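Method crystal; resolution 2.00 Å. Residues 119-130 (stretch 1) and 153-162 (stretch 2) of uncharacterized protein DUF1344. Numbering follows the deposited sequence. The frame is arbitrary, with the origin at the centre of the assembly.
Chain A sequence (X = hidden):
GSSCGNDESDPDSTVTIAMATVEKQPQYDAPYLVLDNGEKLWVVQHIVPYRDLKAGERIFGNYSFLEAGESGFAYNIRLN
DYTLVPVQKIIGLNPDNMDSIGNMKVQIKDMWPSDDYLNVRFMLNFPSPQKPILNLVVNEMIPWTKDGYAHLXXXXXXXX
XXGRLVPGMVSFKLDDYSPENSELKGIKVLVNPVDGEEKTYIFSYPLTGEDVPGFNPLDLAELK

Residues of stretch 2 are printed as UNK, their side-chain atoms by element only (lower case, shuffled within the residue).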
# COMPACT_ATOMS: atom_id res chain seq x y z
N ASN A 119 -3.24 0.88 0.82
CA ASN A 119 -2.56 -0.39 0.62
C ASN A 119 -3.51 -1.36 -0.02
O ASN A 119 -4.60 -1.62 0.49
CB ASN A 119 -2.08 -0.92 1.96
CG ASN A 119 -1.16 0.07 2.65
OD1 ASN A 119 -0.07 0.39 2.15
ND2 ASN A 119 -1.62 0.63 3.79
N VAL A 120 -3.08 -1.92 -1.14
CA VAL A 120 -3.90 -2.85 -1.89
C VAL A 120 -3.12 -4.14 -2.23
O VAL A 120 -2.03 -4.10 -2.76
CB VAL A 120 -4.39 -2.20 -3.17
CG1 VAL A 120 -5.49 -3.11 -3.85
CG2 VAL A 120 -4.94 -0.80 -2.87
N ARG A 121 -3.69 -5.29 -1.88
CA ARG A 121 -3.20 -6.55 -2.36
C ARG A 121 -4.23 -7.01 -3.35
O ARG A 121 -5.43 -6.99 -3.05
CB ARG A 121 -3.06 -7.57 -1.23
CG ARG A 121 -2.40 -8.89 -1.71
CD ARG A 121 -1.93 -9.74 -0.56
NE ARG A 121 -3.10 -10.30 0.08
CZ ARG A 121 -3.21 -11.53 0.54
NH1 ARG A 121 -2.19 -12.39 0.49
NH2 ARG A 121 -4.36 -11.90 1.07
N PHE A 122 -3.79 -7.41 -4.54
CA PHE A 122 -4.71 -7.71 -5.63
C PHE A 122 -4.12 -8.67 -6.63
O PHE A 122 -2.93 -9.00 -6.58
CB PHE A 122 -5.14 -6.43 -6.35
CG PHE A 122 -4.05 -5.77 -7.18
CD1 PHE A 122 -2.98 -5.12 -6.58
CD2 PHE A 122 -4.12 -5.76 -8.57
CE1 PHE A 122 -2.00 -4.50 -7.34
CE2 PHE A 122 -3.13 -5.13 -9.34
CZ PHE A 122 -2.07 -4.49 -8.72
N MSE A 123 -4.97 -9.16 -7.53
CA MSE A 123 -4.54 -10.07 -8.58
C MSE A 123 -4.40 -9.28 -9.87
O MSE A 123 -5.26 -8.46 -10.19
CB MSE A 123 -5.55 -11.20 -8.77
CG MSE A 123 -5.87 -12.04 -7.52
SE MSE A 123 -4.30 -12.86 -6.68
CE MSE A 123 -3.97 -14.29 -7.89
N LEU A 124 -3.31 -9.51 -10.59
CA LEU A 124 -3.10 -8.90 -11.90
C LEU A 124 -2.68 -9.94 -12.91
O LEU A 124 -2.05 -10.95 -12.59
CB LEU A 124 -2.05 -7.78 -11.83
CG LEU A 124 -0.61 -8.16 -11.48
CD1 LEU A 124 0.32 -6.97 -11.77
CD2 LEU A 124 -0.51 -8.51 -10.03
N ASN A 125 -3.04 -9.69 -14.17
CA ASN A 125 -2.70 -10.62 -15.22
C ASN A 125 -1.19 -10.63 -15.43
O ASN A 125 -0.57 -9.58 -15.47
CB ASN A 125 -3.45 -10.24 -16.49
CG ASN A 125 -4.96 -10.31 -16.32
OD1 ASN A 125 -5.60 -9.33 -15.87
ND2 ASN A 125 -5.55 -11.47 -16.68
N PHE A 126 -0.60 -11.82 -15.52
CA PHE A 126 0.81 -11.94 -15.87
C PHE A 126 1.10 -11.18 -17.17
O PHE A 126 0.32 -11.26 -18.13
CB PHE A 126 1.21 -13.42 -16.05
CG PHE A 126 2.70 -13.64 -16.14
CD1 PHE A 126 3.49 -13.53 -15.00
CD2 PHE A 126 3.30 -13.92 -17.36
CE1 PHE A 126 4.88 -13.73 -15.07
CE2 PHE A 126 4.69 -14.12 -17.43
CZ PHE A 126 5.48 -14.01 -16.28
N PRO A 127 2.22 -10.44 -17.21
CA PRO A 127 2.62 -9.72 -18.42
C PRO A 127 2.83 -10.63 -19.63
O PRO A 127 3.64 -11.55 -19.59
CB PRO A 127 3.92 -9.03 -18.01
CG PRO A 127 3.88 -8.97 -16.51
CD PRO A 127 3.13 -10.18 -16.08
N SER A 128 2.10 -10.33 -20.70
CA SER A 128 2.01 -11.18 -21.86
C SER A 128 1.67 -10.33 -23.11
O SER A 128 0.63 -10.53 -23.75
CB SER A 128 0.92 -12.23 -21.62
OG SER A 128 -0.35 -11.63 -21.38
N PRO A 129 2.54 -9.35 -23.45
CA PRO A 129 3.75 -8.90 -22.72
C PRO A 129 3.55 -7.66 -21.83
O PRO A 129 4.23 -7.52 -20.80
CB PRO A 129 4.74 -8.59 -23.85
CG PRO A 129 3.85 -8.13 -25.01
CD PRO A 129 2.46 -8.72 -24.79
N GLN A 130 2.63 -6.77 -22.21
CA GLN A 130 2.40 -5.54 -21.43
C GLN A 130 2.15 -5.80 -19.94
O GLN A 130 1.39 -6.69 -19.58
CB GLN A 130 1.23 -4.75 -22.03
CG GLN A 130 1.61 -3.95 -23.27
CD GLN A 130 2.59 -2.85 -22.92
OE1 GLN A 130 3.82 -3.02 -23.07
NE2 GLN A 130 2.07 -1.74 -22.39
N UNK A 153 -10.88 6.67 -6.91
CA UNK A 153 -11.26 5.45 -7.62
C UNK A 153 -10.05 4.66 -7.98
O UNK A 153 -9.03 5.20 -8.36
c UNK A 153 -13.20 6.82 -8.69
c UNK A 153 -14.06 7.02 -9.95
o UNK A 153 -13.81 6.29 -10.94
c UNK A 153 -12.09 5.77 -8.88
o UNK A 153 -14.96 7.90 -9.93
N UNK A 154 -10.16 3.35 -7.84
CA UNK A 154 -9.13 2.46 -8.30
C UNK A 154 -9.50 2.03 -9.71
O UNK A 154 -10.61 1.59 -9.94
c UNK A 154 -8.30 -0.36 -5.72
c UNK A 154 -8.13 1.10 -6.21
c UNK A 154 -6.66 1.47 -6.45
c UNK A 154 -9.01 1.21 -7.44
N UNK A 155 -8.56 2.17 -10.63
CA UNK A 155 -8.77 1.89 -12.03
C UNK A 155 -7.72 0.86 -12.48
O UNK A 155 -6.52 1.13 -12.39
c UNK A 155 -11.09 3.70 -12.77
c UNK A 155 -12.69 5.26 -13.90
n UNK A 155 -12.16 4.72 -12.80
n UNK A 155 -13.68 6.11 -13.76
c UNK A 155 -8.65 3.20 -12.82
n UNK A 155 -12.29 4.93 -15.12
c UNK A 155 -9.69 4.25 -12.46
N UNK A 156 -8.18 -0.29 -12.96
CA UNK A 156 -7.29 -1.34 -13.46
C UNK A 156 -7.30 -1.38 -14.99
O UNK A 156 -8.35 -1.25 -15.62
c UNK A 156 -6.71 -5.98 -14.65
c UNK A 156 -4.81 -5.10 -13.50
c UNK A 156 -7.72 -2.72 -12.92
o UNK A 156 -4.61 -7.11 -14.70
c UNK A 156 -5.38 -6.07 -14.27
c UNK A 156 -5.56 -4.02 -13.09
c UNK A 156 -6.89 -3.90 -13.41
c UNK A 156 -7.46 -4.90 -14.21
N UNK A 157 -6.12 -1.55 -15.57
CA UNK A 157 -6.01 -1.76 -17.01
C UNK A 157 -5.02 -2.90 -17.23
O UNK A 157 -3.88 -2.81 -16.80
o UNK A 157 -6.18 -1.56 -19.79
c UNK A 157 -5.56 -0.49 -17.73
c UNK A 157 -5.93 -0.49 -19.20
n UNK A 157 -6.01 0.69 -19.80
N UNK A 158 -5.46 -3.98 -17.87
CA UNK A 158 -4.56 -5.12 -18.13
C UNK A 158 -3.69 -4.91 -19.35
O UNK A 158 -2.77 -5.69 -19.61
o UNK A 158 -6.18 -5.78 -20.32
n UNK A 158 -7.16 -7.49 -19.28
c UNK A 158 -6.25 -6.54 -19.36
c UNK A 158 -5.31 -6.44 -18.19
N UNK A 159 -3.97 -3.83 -20.10
CA UNK A 159 -3.14 -3.44 -21.21
C UNK A 159 -2.96 -4.62 -22.16
O UNK A 159 -1.85 -4.95 -22.52
c UNK A 159 -1.85 -1.52 -20.08
c UNK A 159 -1.77 -2.93 -20.69
o UNK A 159 -2.77 -0.76 -20.38
n UNK A 159 -0.89 -1.19 -19.22
N UNK A 160 -4.05 -5.29 -22.52
CA UNK A 160 -4.00 -6.44 -23.44
C UNK A 160 -3.63 -7.79 -22.84
O UNK A 160 -4.01 -8.83 -23.38
N UNK A 161 -2.90 -7.79 -21.73
CA UNK A 161 -2.49 -9.04 -21.07
C UNK A 161 -3.66 -9.78 -20.41
O UNK A 161 -4.15 -9.38 -19.35
o UNK A 161 -0.27 -8.26 -20.62
c UNK A 161 -1.44 -8.74 -20.01
N UNK A 162 -4.08 -10.86 -21.07
CA UNK A 162 -5.20 -11.69 -20.63
C UNK A 162 -4.72 -12.90 -19.84
O UNK A 162 -5.52 -13.76 -19.47
c UNK A 162 -5.97 -12.19 -21.86
c UNK A 162 -6.52 -11.12 -22.83
c UNK A 162 -7.11 -11.74 -24.10
n UNK A 162 -8.14 -11.12 -24.62
o UNK A 162 -6.63 -12.77 -24.59
O HOH W 1 -8.03 -8.78 -16.64

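Position 153 has five side-chain atoms: three carbons in a row, the third carrying two oxygens. It lies out of reach of stretch 1. This is Glu153.

Position 154 has four carbons, forked at the second. One branch tip lies 4.4 Å from Val120 CG1, an apolar contact between the two strands. The fork marks Leu154, and the atom is CD1.

Position 155 has three carbons, a nitrogen, then a carbon carrying two more nitrogens. That is a guanidinium group, so the residue is Arg155. It does not reach stretch 1. It turns back on its own strand, where NH2 forms a salt bridge to Glu153 OE1 at 2.8 Å.

Position 156 has one carbon, then a ring of six carbons bearing one oxygen. The oxygen is 2.7 Å from Asn125 OD1. A phenol fits, and the residue is Tyr156. Its CE1 lies 4.5 Å from Phe122 CE2, near the plane of the Phe122 ring, and 4.2 Å from Leu124 CB.

Position 157 has two carbons, the second carrying one oxygen and one nitrogen. It points out of reach of stretch 1. It is Asn157.

Position 158 has the same set of atoms. Its CB is 3.7 Å from Asn125 OD1. It is Asn158, the first residue of a type I' turn. Water 1 donates to Asn125 OD1 at 2.6 Å and accepts from Asn158 ND2 at 3.1 Å.

Position 159 again has two carbons, one oxygen and one nitrogen. Its CB is 3.8 Å from Gln130 CB. It is Asn159. Its backbone N donates to Asn157 OD1 at 3.2 Å.

Position 160 has no side-chain atoms, so it is Gly160. Its positive phi, 82°, favours glycine.

Position 161 has one carbon and one oxygen. The oxygen is 2.5 Å from Gln130 O and 3.1 Å from Ser128 N. It is Ser161. Its N bonds to Asn158 O at 3.0 Å, closing the turn.

Position 162 has three carbons, the third carrying one oxygen and one nitrogen. CA-to-CB points away from stretch 1. It is Gln162.

Along the strands, whose axes come no closer than 9.2 Å, side chains bridge the gap: Val120 meets Leu154, and Phe122 and Leu124 meet Tyr156. Beyond them the loops approach closely. Ser161 OG accepts from Ser128 N and donates to Gln130 O, tying the turn to the loop backbone. Between these regions, Asn125 OD1 accepts hydrogen bonds from both Tyr156 OH and water 1.

Stretch 2 153-162: ELRYNNNGSQ
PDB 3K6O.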